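Local coordinates for protein diacylglycerol kinase (Bacillus anthracis, PDB 3S40) that probably phosphorylates diacylglycerol or a related membrane lipid, using a nucleoside triphosphate as the phosphate donor, at residues H137-G145 / V197-L207; I210-K218 / F237-D248. All coordinates share one frame; numbering follows the deposited sequence.

Overall arrangement
The two contacts follow one another along the chain, their centres about 13 Å apart. Contact 1 pairs inner strands 141-144 and 198-202 and lies about 9 Å from the centre of the chain; contact 2 is a loop layer farther out, about 16 Å from it. The small antiparallel hairpin of strands 206-207 and 210-211 carries the chain from one to the other, with a probable hydrogen bond of 2.9 Å between Glu205 O and Ser212 N. Loop residues of contact 1 also meet helix 102-106 of the kinase catalytic region. In lipid kinases of this family the active site lies between the two domains, so this end of contact 1 is probably the nearer to it.

Contact 1: residues H137-G145 / V197-L207; sequences HFLNFWGIG and VLVMVGNGEYL
Ile144 and Val199 form the tight end of an antiparallel ladder: Ile144 CG1 presses to 3.5 Å from Val199 CB, closer than ordinary van der Waals contact. The two side chains lie side by side, and Trp142 joins them on the same sheet face. With CG anti to the backbone N (chi1 173°), the indole brings CE3 to 3.5 Å from Val201 CG2 and CZ3 against Val199 CG1. Reciprocal N-H...O bonds link Trp142 with Val201 and Ile144 with Val199. On the reverse face, Gly143 has no side chain and Met200 CG, part of a selenomethionine, lies 3.5 Å from Gly143 CA; its selenium makes an oblique Met-aromatic contact with Phe141. Leu207 CD2 lies over one face of that ring in a CH-pi contact, 4.1 Å from the ring centroid.

Past Phe141 the regular pairing ends. Asn140 O takes two backbone donors: Gly204 N, in the carbonyl plane on a lone pair with an almost straight bond (178°), and Asn203 N, tilted from that plane. The Asn140 amide reaches across the loop, its ND2 2.9 Å from Tyr206 O and 2.7 Å from water 1. Here a water rather than side-chain packing fills in between Asn140 and Tyr206, and the partly exposed Tyr206 turns its ring away from the contact.

Asn203 ND2 binds both Leu139 O and Asp129 O of strand 125-133, while Asp275 receives the N-H groups of residues 139-141. Strands 224-230 and 271-274 flank the pair in its sheet; Trp142 and Val201 face strand 284-296 of the second sheet, and Asn140 meets helix 102-106.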
loop_
_atom_site.group_PDB
_atom_site.type_symbol
_atom_site.label_atom_id
_atom_site.label_comp_id
_atom_site.label_asym_id
_atom_site.label_seq_id
_atom_site.Cartn_x
_atom_site.Cartn_y
_atom_site.Cartn_z
ATOM N N HIS A 137 -6.723 -5.999 6.835
ATOM C CA HIS A 137 -6.130 -4.687 6.539
ATOM C C HIS A 137 -5.401 -4.656 5.208
ATOM O O HIS A 137 -4.641 -5.573 4.901
ATOM C CB HIS A 137 -5.127 -4.258 7.622
ATOM C CG HIS A 137 -5.733 -4.077 8.974
ATOM N ND1 HIS A 137 -5.677 -5.049 9.950
ATOM C CD2 HIS A 137 -6.406 -3.035 9.516
ATOM C CE1 HIS A 137 -6.290 -4.611 11.036
ATOM N NE2 HIS A 137 -6.737 -3.389 10.801
ATOM N N PHE A 138 -5.607 -3.589 4.434
ATOM C CA PHE A 138 -4.757 -3.331 3.265
ATOM C C PHE A 138 -4.339 -1.872 3.123
ATOM O O PHE A 138 -5.048 -0.956 3.538
ATOM C CB PHE A 138 -5.378 -3.840 1.953
ATOM C CG PHE A 138 -6.622 -3.111 1.534
ATOM C CD1 PHE A 138 -6.556 -2.050 0.635
ATOM C CD2 PHE A 138 -7.863 -3.503 2.015
ATOM C CE1 PHE A 138 -7.714 -1.389 0.230
ATOM C CE2 PHE A 138 -9.019 -2.851 1.618
ATOM C CZ PHE A 138 -8.947 -1.786 0.725
ATOM N N LEU A 139 -3.180 -1.680 2.514
ATOM C CA LEU A 139 -2.578 -0.364 2.370
ATOM C C LEU A 139 -2.765 0.174 0.954
ATOM O O LEU A 139 -2.845 1.389 0.736
ATOM C CB LEU A 139 -1.089 -0.478 2.676
ATOM C CG LEU A 139 -0.436 0.649 3.460
ATOM C CD1 LEU A 139 -1.352 1.097 4.576
ATOM C CD2 LEU A 139 0.911 0.177 3.999
ATOM N N ASN A 140 -2.833 -0.738 -0.011
ATOM C CA ASN A 140 -2.805 -0.345 -1.408
ATOM C C ASN A 140 -4.127 -0.470 -2.137
ATOM O O ASN A 140 -4.668 0.524 -2.629
ATOM C CB ASN A 140 -1.726 -1.118 -2.157
ATOM C CG ASN A 140 -0.700 -0.212 -2.753
ATOM O OD1 ASN A 140 0.458 -0.197 -2.330
ATOM N ND2 ASN A 140 -1.119 0.578 -3.732
ATOM N N PHE A 141 -4.658 -1.682 -2.214
ATOM C CA PHE A 141 -5.835 -1.865 -3.031
ATOM C C PHE A 141 -6.590 -3.134 -2.702
ATOM O O PHE A 141 -6.042 -4.075 -2.148
ATOM C CB PHE A 141 -5.451 -1.848 -4.521
ATOM C CG PHE A 141 -4.925 -3.168 -5.023
ATOM C CD1 PHE A 141 -5.779 -4.089 -5.611
ATOM C CD2 PHE A 141 -3.586 -3.498 -4.877
ATOM C CE1 PHE A 141 -5.304 -5.307 -6.059
ATOM C CE2 PHE A 141 -3.102 -4.726 -5.319
ATOM C CZ PHE A 141 -3.963 -5.630 -5.911
ATOM N N TRP A 142 -7.862 -3.128 -3.068
ATOM C CA TRP A 142 -8.747 -4.276 -2.996
ATOM C C TRP A 142 -9.341 -4.381 -4.410
ATOM O O TRP A 142 -9.798 -3.378 -4.965
ATOM C CB TRP A 142 -9.829 -3.971 -1.962
ATOM C CG TRP A 142 -10.967 -4.953 -1.806
ATOM C CD1 TRP A 142 -11.188 -5.785 -0.742
ATOM C CD2 TRP A 142 -12.081 -5.148 -2.701
ATOM N NE1 TRP A 142 -12.353 -6.501 -0.928
ATOM C CE2 TRP A 142 -12.918 -6.130 -2.121
ATOM C CE3 TRP A 142 -12.440 -4.602 -3.935
ATOM C CZ2 TRP A 142 -14.085 -6.582 -2.742
ATOM C CZ3 TRP A 142 -13.604 -5.043 -4.545
ATOM C CH2 TRP A 142 -14.412 -6.026 -3.949
ATOM N N GLY A 143 -9.305 -5.571 -5.002
ATOM C CA GLY A 143 -9.820 -5.767 -6.347
ATOM C C GLY A 143 -10.453 -7.130 -6.622
ATOM O O GLY A 143 -9.969 -8.162 -6.157
ATOM N N ILE A 144 -11.559 -7.117 -7.365
ATOM C CA ILE A 144 -12.171 -8.329 -7.905
ATOM C C ILE A 144 -12.249 -8.200 -9.427
ATOM O O ILE A 144 -12.565 -7.121 -9.942
ATOM C CB ILE A 144 -13.612 -8.540 -7.381
ATOM C CG1 ILE A 144 -14.495 -7.345 -7.747
ATOM C CG2 ILE A 144 -13.631 -8.773 -5.879
ATOM C CD1 ILE A 144 -15.941 -7.484 -7.293
ATOM N N GLY A 145 -11.952 -9.287 -10.141
ATOM C CA GLY A 145 -12.096 -9.318 -11.591
ATOM C C GLY A 145 -10.786 -9.463 -12.339
ATOM O O GLY A 145 -9.771 -9.834 -11.745
ATOM N N VAL A 197 -16.582 -5.408 -15.485
ATOM C CA VAL A 197 -15.500 -6.340 -15.762
ATOM C C VAL A 197 -14.463 -6.286 -14.632
ATOM O O VAL A 197 -13.772 -7.270 -14.357
ATOM C CB VAL A 197 -14.840 -6.058 -17.134
ATOM C CG1 VAL A 197 -14.767 -4.561 -17.414
ATOM C CG2 VAL A 197 -13.461 -6.685 -17.197
ATOM N N LEU A 198 -14.376 -5.134 -13.967
ATOM C CA LEU A 198 -13.394 -4.932 -12.904
ATOM C C LEU A 198 -13.922 -4.005 -11.805
ATOM O O LEU A 198 -14.517 -2.966 -12.083
ATOM C CB LEU A 198 -12.100 -4.364 -13.492
ATOM C CG LEU A 198 -11.035 -3.901 -12.498
ATOM C CD1 LEU A 198 -10.242 -5.085 -11.958
ATOM C CD2 LEU A 198 -10.108 -2.901 -13.149
ATOM N N VAL A 199 -13.712 -4.386 -10.552
ATOM C CA VAL A 199 -14.076 -3.519 -9.439
ATOM C C VAL A 199 -12.892 -3.319 -8.517
ATOM O O VAL A 199 -12.254 -4.278 -8.088
ATOM C CB VAL A 199 -15.232 -4.090 -8.622
ATOM C CG1 VAL A 199 -15.580 -3.144 -7.482
ATOM C CG2 VAL A 199 -16.448 -4.334 -9.525
HETATM N N MSE A 200 -12.597 -2.067 -8.207
HETATM C CA MSE A 200 -11.508 -1.799 -7.295
HETATM C C MSE A 200 -11.722 -0.689 -6.298
HETATM O O MSE A 200 -12.433 0.288 -6.555
HETATM C CB MSE A 200 -10.231 -1.581 -8.054
HETATM C CG MSE A 200 -9.588 -2.894 -8.315
HETATM SE SE MSE A 200 -8.006 -2.598 -9.246
HETATM C CE MSE A 200 -7.212 -1.222 -8.051
ATOM N N VAL A 201 -11.077 -0.880 -5.152
ATOM C CA VAL A 201 -11.112 0.042 -4.044
ATOM C C VAL A 201 -9.676 0.409 -3.734
ATOM O O VAL A 201 -8.893 -0.433 -3.320
ATOM C CB VAL A 201 -11.763 -0.613 -2.817
ATOM C CG1 VAL A 201 -11.976 0.414 -1.720
ATOM C CG2 VAL A 201 -13.080 -1.231 -3.221
ATOM N N GLY A 202 -9.327 1.669 -3.956
ATOM C CA GLY A 202 -7.944 2.101 -3.870
ATOM C C GLY A 202 -7.632 3.007 -2.699
ATOM O O GLY A 202 -8.452 3.824 -2.282
ATOM N N ASN A 203 -6.419 2.865 -2.182
ATOM C CA ASN A 203 -5.934 3.697 -1.101
ATOM C C ASN A 203 -4.570 4.252 -1.447
ATOM O O ASN A 203 -4.281 5.404 -1.174
ATOM C CB ASN A 203 -5.824 2.904 0.201
ATOM C CG ASN A 203 -5.501 3.796 1.392
ATOM O OD1 ASN A 203 -6.156 4.812 1.619
ATOM N ND2 ASN A 203 -4.472 3.428 2.143
ATOM N N GLY A 204 -3.732 3.411 -2.043
ATOM C CA GLY A 204 -2.403 3.810 -2.460
ATOM C C GLY A 204 -2.395 4.520 -3.801
ATOM O O GLY A 204 -3.303 4.364 -4.617
ATOM N N GLU A 205 -1.342 5.289 -4.037
ATOM C CA GLU A 205 -1.295 6.201 -5.172
ATOM C C GLU A 205 -0.496 5.606 -6.331
ATOM O O GLU A 205 -0.367 6.216 -7.379
ATOM C CB GLU A 205 -0.778 7.572 -4.687
ATOM C CG GLU A 205 -1.597 8.053 -3.454
ATOM C CD GLU A 205 -1.111 9.367 -2.821
ATOM O OE1 GLU A 205 -1.442 9.632 -1.637
ATOM O OE2 GLU A 205 -0.401 10.134 -3.496
ATOM N N TYR A 206 0.001 4.382 -6.139
ATOM C CA TYR A 206 0.769 3.692 -7.159
ATOM C C TYR A 206 0.334 2.243 -7.230
ATOM O O TYR A 206 -0.025 1.651 -6.222
ATOM C CB TYR A 206 2.273 3.746 -6.844
ATOM C CG TYR A 206 2.894 5.055 -7.213
ATOM C CD1 TYR A 206 3.632 5.185 -8.382
ATOM C CD2 TYR A 206 2.710 6.178 -6.418
ATOM C CE1 TYR A 206 4.194 6.390 -8.737
ATOM C CE2 TYR A 206 3.276 7.382 -6.765
ATOM C CZ TYR A 206 4.008 7.490 -7.927
ATOM O OH TYR A 206 4.572 8.705 -8.273
ATOM N N LEU A 207 0.394 1.670 -8.423
ATOM C CA LEU A 207 0.030 0.272 -8.621
ATOM C C LEU A 207 0.895 -0.302 -9.716
ATOM O O LEU A 207 0.887 0.208 -10.840
ATOM C CB LEU A 207 -1.434 0.174 -9.048
ATOM C CG LEU A 207 -2.469 -0.098 -7.965
ATOM C CD1 LEU A 207 -3.695 0.793 -8.144
ATOM C CD2 LEU A 207 -2.839 -1.578 -7.996
HETATM O O HOH W 1 0.818 2.482 -3.365
#

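Contact 2: residues I210-K218 / F237-D248; sequences IPSFIPNVK and FKDYIGKKLFED
Water 2 joins Pro211 to Lys243, lying 2.8 Å from Pro211 O and 2.8 Å from Lys243 O; it also accepts a weak bond from Gly242 N. Acceptors around it outnumber its protons, so the two carbonyls probably share them with others. Beside this bridge the Pro211 ring leans with CB on Lys244 CB, and the tip of Ile210, CD1, rests on Gly242.

The inner part of the contact is aromatic. Phe213 and Phe237 form a T-shaped pair, planes at 88° and centroids 5.0 Å apart: the CE1 edge of Phe237 stands over the Phe213 face, offset toward its rim. Phe213 turns its CG between its own backbone N and carbonyl carbon (chi1 54°), which presents that face to the helix end. Its carbonyl meets the Tyr240 ring in plane at the edge, Phe213 O lying 3.5 Å from CD2. Tyr240 CE2 also touches Pro215 CG, while Tyr240 OH accepts from Ser249 N.

Pro215 packs against the chain after the helix. Its CA-H points to Leu245 O, which Asn216 N reaches by a weak bond of 3.4 Å, and its CG lies against Asp248 OD1, itself bonded to His256. At the outer, more exposed end, Asn216 OD1 sits 3.4 Å from Phe246 CD1 near the ring plane, amide and ring turned 70° apart.

Two type II turns shape the pieces: Ile214-Val217, with Asn216 at its third position, and Tyr240-Lys243, with Gly242 there, just after the helix. An ST turn from Ser212 OG to Ile214 N completes a loop-on-loop layer that lies against strands 224-230 and 254-259 of the beta-sandwich domain.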
loop_
_atom_site.group_PDB
_atom_site.type_symbol
_atom_site.label_atom_id
_atom_site.label_comp_id
_atom_site.label_asym_id
_atom_site.label_seq_id
_atom_site.Cartn_x
_atom_site.Cartn_y
_atom_site.Cartn_z
ATOM N N ILE A 210 3.830 1.970 -11.087
ATOM C CA ILE A 210 3.449 3.227 -11.740
ATOM C C ILE A 210 2.246 3.896 -11.086
ATOM O O ILE A 210 1.501 3.271 -10.332
ATOM C CB ILE A 210 3.120 3.020 -13.238
ATOM C CG1 ILE A 210 1.858 2.160 -13.374
ATOM C CG2 ILE A 210 4.333 2.431 -13.973
ATOM C CD1 ILE A 210 1.445 1.856 -14.799
ATOM N N PRO A 211 2.037 5.182 -11.395
ATOM C CA PRO A 211 0.915 5.882 -10.776
ATOM C C PRO A 211 -0.382 5.095 -10.971
ATOM O O PRO A 211 -0.615 4.526 -12.034
ATOM C CB PRO A 211 0.876 7.213 -11.532
ATOM C CG PRO A 211 2.312 7.417 -11.981
ATOM C CD PRO A 211 2.792 6.038 -12.327
ATOM N N SER A 212 -1.191 5.044 -9.922
ATOM C CA SER A 212 -2.478 4.376 -9.962
ATOM C C SER A 212 -3.324 4.919 -11.105
ATOM O O SER A 212 -3.369 6.133 -11.333
ATOM C CB SER A 212 -3.211 4.603 -8.636
ATOM O OG SER A 212 -4.569 4.223 -8.722
ATOM N N PHE A 213 -4.014 4.023 -11.808
ATOM C CA PHE A 213 -4.956 4.443 -12.844
ATOM C C PHE A 213 -6.262 5.028 -12.279
ATOM O O PHE A 213 -7.100 5.532 -13.031
ATOM C CB PHE A 213 -5.249 3.276 -13.797
ATOM C CG PHE A 213 -5.723 2.019 -13.105
ATOM C CD1 PHE A 213 -6.999 1.958 -12.558
ATOM C CD2 PHE A 213 -4.902 0.902 -13.025
ATOM C CE1 PHE A 213 -7.456 0.815 -11.939
ATOM C CE2 PHE A 213 -5.346 -0.262 -12.398
ATOM C CZ PHE A 213 -6.628 -0.309 -11.855
ATOM N N ILE A 214 -6.443 4.965 -10.961
ATOM C CA ILE A 214 -7.590 5.617 -10.312
ATOM C C ILE A 214 -7.279 7.096 -10.077
ATOM O O ILE A 214 -6.336 7.434 -9.353
ATOM C CB ILE A 214 -7.948 4.938 -8.970
ATOM C CG1 ILE A 214 -8.163 3.435 -9.168
ATOM C CG2 ILE A 214 -9.195 5.584 -8.310
ATOM C CD1 ILE A 214 -8.473 2.675 -7.861
ATOM N N PRO A 215 -8.070 7.992 -10.690
ATOM C CA PRO A 215 -7.773 9.427 -10.590
ATOM C C PRO A 215 -7.923 9.969 -9.172
ATOM O O PRO A 215 -8.854 9.625 -8.450
ATOM C CB PRO A 215 -8.809 10.076 -11.531
ATOM C CG PRO A 215 -9.250 8.971 -12.432
ATOM C CD PRO A 215 -9.229 7.740 -11.559
ATOM N N ASN A 216 -6.982 10.823 -8.792
ATOM C CA ASN A 216 -6.931 11.416 -7.463
ATOM C C ASN A 216 -7.093 10.485 -6.256
ATOM O O ASN A 216 -7.565 10.916 -5.218
ATOM C CB ASN A 216 -7.912 12.592 -7.332
ATOM C CG ASN A 216 -7.512 13.557 -6.212
ATOM O OD1 ASN A 216 -6.325 13.858 -6.037
ATOM N ND2 ASN A 216 -8.494 14.024 -5.436
ATOM N N VAL A 217 -6.705 9.223 -6.360
ATOM C CA VAL A 217 -6.671 8.406 -5.149
ATOM C C VAL A 217 -5.539 8.958 -4.257
ATOM O O VAL A 217 -4.512 9.379 -4.766
ATOM C CB VAL A 217 -6.454 6.915 -5.475
ATOM C CG1 VAL A 217 -5.260 6.751 -6.411
ATOM C CG2 VAL A 217 -6.291 6.095 -4.199
ATOM N N LYS A 218 -5.752 9.003 -2.943
ATOM C CA LYS A 218 -4.764 9.529 -1.997
ATOM C C LYS A 218 -4.724 8.623 -0.781
ATOM O O LYS A 218 -5.779 8.152 -0.333
ATOM C CB LYS A 218 -5.151 10.921 -1.503
ATOM C CG LYS A 218 -5.212 12.006 -2.556
ATOM C CD LYS A 218 -3.825 12.468 -2.966
ATOM C CE LYS A 218 -3.948 13.601 -3.981
ATOM N NZ LYS A 218 -2.639 14.061 -4.535
ATOM N N PHE A 237 -10.695 2.408 -20.361
ATOM C CA PHE A 237 -9.862 2.024 -19.238
ATOM C C PHE A 237 -8.422 1.772 -19.667
ATOM O O PHE A 237 -7.480 2.078 -18.930
ATOM C CB PHE A 237 -10.430 0.782 -18.572
ATOM C CG PHE A 237 -9.512 0.169 -17.572
ATOM C CD1 PHE A 237 -9.117 0.877 -16.455
ATOM C CD2 PHE A 237 -9.044 -1.117 -17.745
ATOM C CE1 PHE A 237 -8.268 0.308 -15.529
ATOM C CE2 PHE A 237 -8.204 -1.686 -16.825
ATOM C CZ PHE A 237 -7.814 -0.972 -15.713
ATOM N N LYS A 238 -8.256 1.207 -20.859
ATOM C CA LYS A 238 -6.925 0.982 -21.402
ATOM C C LYS A 238 -6.185 2.311 -21.500
ATOM O O LYS A 238 -4.969 2.377 -21.292
ATOM C CB LYS A 238 -7.010 0.292 -22.766
ATOM C CG LYS A 238 -7.303 -1.203 -22.675
ATOM C CD LYS A 238 -8.227 -1.677 -23.790
ATOM C CE LYS A 238 -7.567 -1.601 -25.156
ATOM N NZ LYS A 238 -8.509 -2.004 -26.242
ATOM N N ASP A 239 -6.934 3.372 -21.790
ATOM C CA ASP A 239 -6.362 4.708 -21.914
ATOM C C ASP A 239 -5.871 5.295 -20.589
ATOM O O ASP A 239 -4.826 5.944 -20.546
ATOM C CB ASP A 239 -7.355 5.656 -22.588
ATOM C CG ASP A 239 -7.375 5.496 -24.095
ATOM O OD1 ASP A 239 -6.311 5.164 -24.666
ATOM O OD2 ASP A 239 -8.447 5.700 -24.707
ATOM N N TYR A 240 -6.626 5.068 -19.517
ATOM C CA TYR A 240 -6.231 5.520 -18.180
ATOM C C TYR A 240 -4.866 4.979 -17.730
ATOM O O TYR A 240 -4.148 5.651 -16.985
ATOM C CB TYR A 240 -7.273 5.097 -17.147
ATOM C CG TYR A 240 -8.502 5.961 -17.065
ATOM C CD1 TYR A 240 -9.167 6.378 -18.211
ATOM C CD2 TYR A 240 -9.016 6.340 -15.830
ATOM C CE1 TYR A 240 -10.306 7.168 -18.125
ATOM C CE2 TYR A 240 -10.145 7.122 -15.734
ATOM C CZ TYR A 240 -10.789 7.534 -16.880
ATOM O OH TYR A 240 -11.917 8.315 -16.774
ATOM N N ILE A 241 -4.520 3.766 -18.160
ATOM C CA ILE A 241 -3.321 3.088 -17.654
ATOM C C ILE A 241 -2.020 3.787 -18.047
ATOM O O ILE A 241 -1.797 4.094 -19.221
ATOM C CB ILE A 241 -3.274 1.614 -18.089
ATOM C CG1 ILE A 241 -4.484 0.864 -17.522
ATOM C CG2 ILE A 241 -1.959 0.959 -17.644
ATOM C CD1 ILE A 241 -4.654 -0.523 -18.087
ATOM N N GLY A 242 -1.173 4.042 -17.053
ATOM C CA GLY A 242 0.064 4.775 -17.267
ATOM C C GLY A 242 -0.001 6.219 -16.783
ATOM O O GLY A 242 0.931 6.720 -16.147
ATOM N N LYS A 243 -1.119 6.881 -17.071
ATOM C CA LYS A 243 -1.295 8.298 -16.761
ATOM C C LYS A 243 -1.624 8.588 -15.292
ATOM O O LYS A 243 -2.251 7.771 -14.610
ATOM C CB LYS A 243 -2.384 8.890 -17.657
ATOM C CG LYS A 243 -2.150 8.644 -19.143
ATOM C CD LYS A 243 -3.118 9.437 -20.002
ATOM C CE LYS A 243 -2.866 9.174 -21.473
ATOM N NZ LYS A 243 -2.958 7.713 -21.772
ATOM N N LYS A 244 -1.187 9.759 -14.824
ATOM C CA LYS A 244 -1.564 10.287 -13.513
ATOM C C LYS A 244 -2.605 11.376 -13.719
ATOM O O LYS A 244 -2.266 12.554 -13.854
ATOM C CB LYS A 244 -0.350 10.881 -12.786
ATOM C CG LYS A 244 -0.634 11.355 -11.353
ATOM C CD LYS A 244 0.589 12.030 -10.742
ATOM C CE LYS A 244 0.634 11.906 -9.214
ATOM N NZ LYS A 244 1.528 10.786 -8.738
ATOM N N LEU A 245 -3.871 10.975 -13.761
ATOM C CA LEU A 245 -4.965 11.906 -14.018
ATOM C C LEU A 245 -5.580 12.401 -12.718
ATOM O O LEU A 245 -5.551 11.706 -11.693
ATOM C CB LEU A 245 -6.040 11.231 -14.871
ATOM C CG LEU A 245 -5.585 10.657 -16.218
ATOM C CD1 LEU A 245 -6.769 10.053 -16.955
ATOM C CD2 LEU A 245 -4.908 11.728 -17.068
ATOM N N PHE A 246 -6.151 13.599 -12.752
ATOM C CA PHE A 246 -6.825 14.111 -11.565
ATOM C C PHE A 246 -8.325 14.273 -11.740
ATOM O O PHE A 246 -9.070 14.288 -10.759
ATOM C CB PHE A 246 -6.160 15.386 -11.054
ATOM C CG PHE A 246 -4.929 15.117 -10.249
ATOM C CD1 PHE A 246 -5.009 14.371 -9.079
ATOM C CD2 PHE A 246 -3.691 15.577 -10.667
ATOM C CE1 PHE A 246 -3.877 14.100 -8.331
ATOM C CE2 PHE A 246 -2.552 15.310 -9.925
ATOM C CZ PHE A 246 -2.644 14.571 -8.754
ATOM N N GLU A 247 -8.763 14.355 -12.990
ATOM C CA GLU A 247 -10.188 14.411 -13.293
ATOM C C GLU A 247 -10.656 13.129 -13.990
ATOM O O GLU A 247 -9.860 12.440 -14.630
ATOM C CB GLU A 247 -10.497 15.637 -14.158
ATOM C CG GLU A 247 -9.905 16.941 -13.632
ATOM C CD GLU A 247 -10.349 17.261 -12.210
ATOM O OE1 GLU A 247 -11.448 16.815 -11.818
ATOM O OE2 GLU A 247 -9.596 17.954 -11.486
ATOM N N ASP A 248 -11.943 12.816 -13.868
ATOM C CA ASP A 248 -12.506 11.645 -14.540
ATOM C C ASP A 248 -12.844 11.913 -16.002
ATOM O O ASP A 248 -13.040 13.058 -16.405
ATOM C CB ASP A 248 -13.745 11.138 -13.808
ATOM C CG ASP A 248 -13.398 10.391 -12.543
ATOM O OD1 ASP A 248 -12.777 9.310 -12.647
ATOM O OD2 ASP A 248 -13.743 10.885 -11.452
HETATM O O HOH W 2 -1.916 5.008 -14.513
#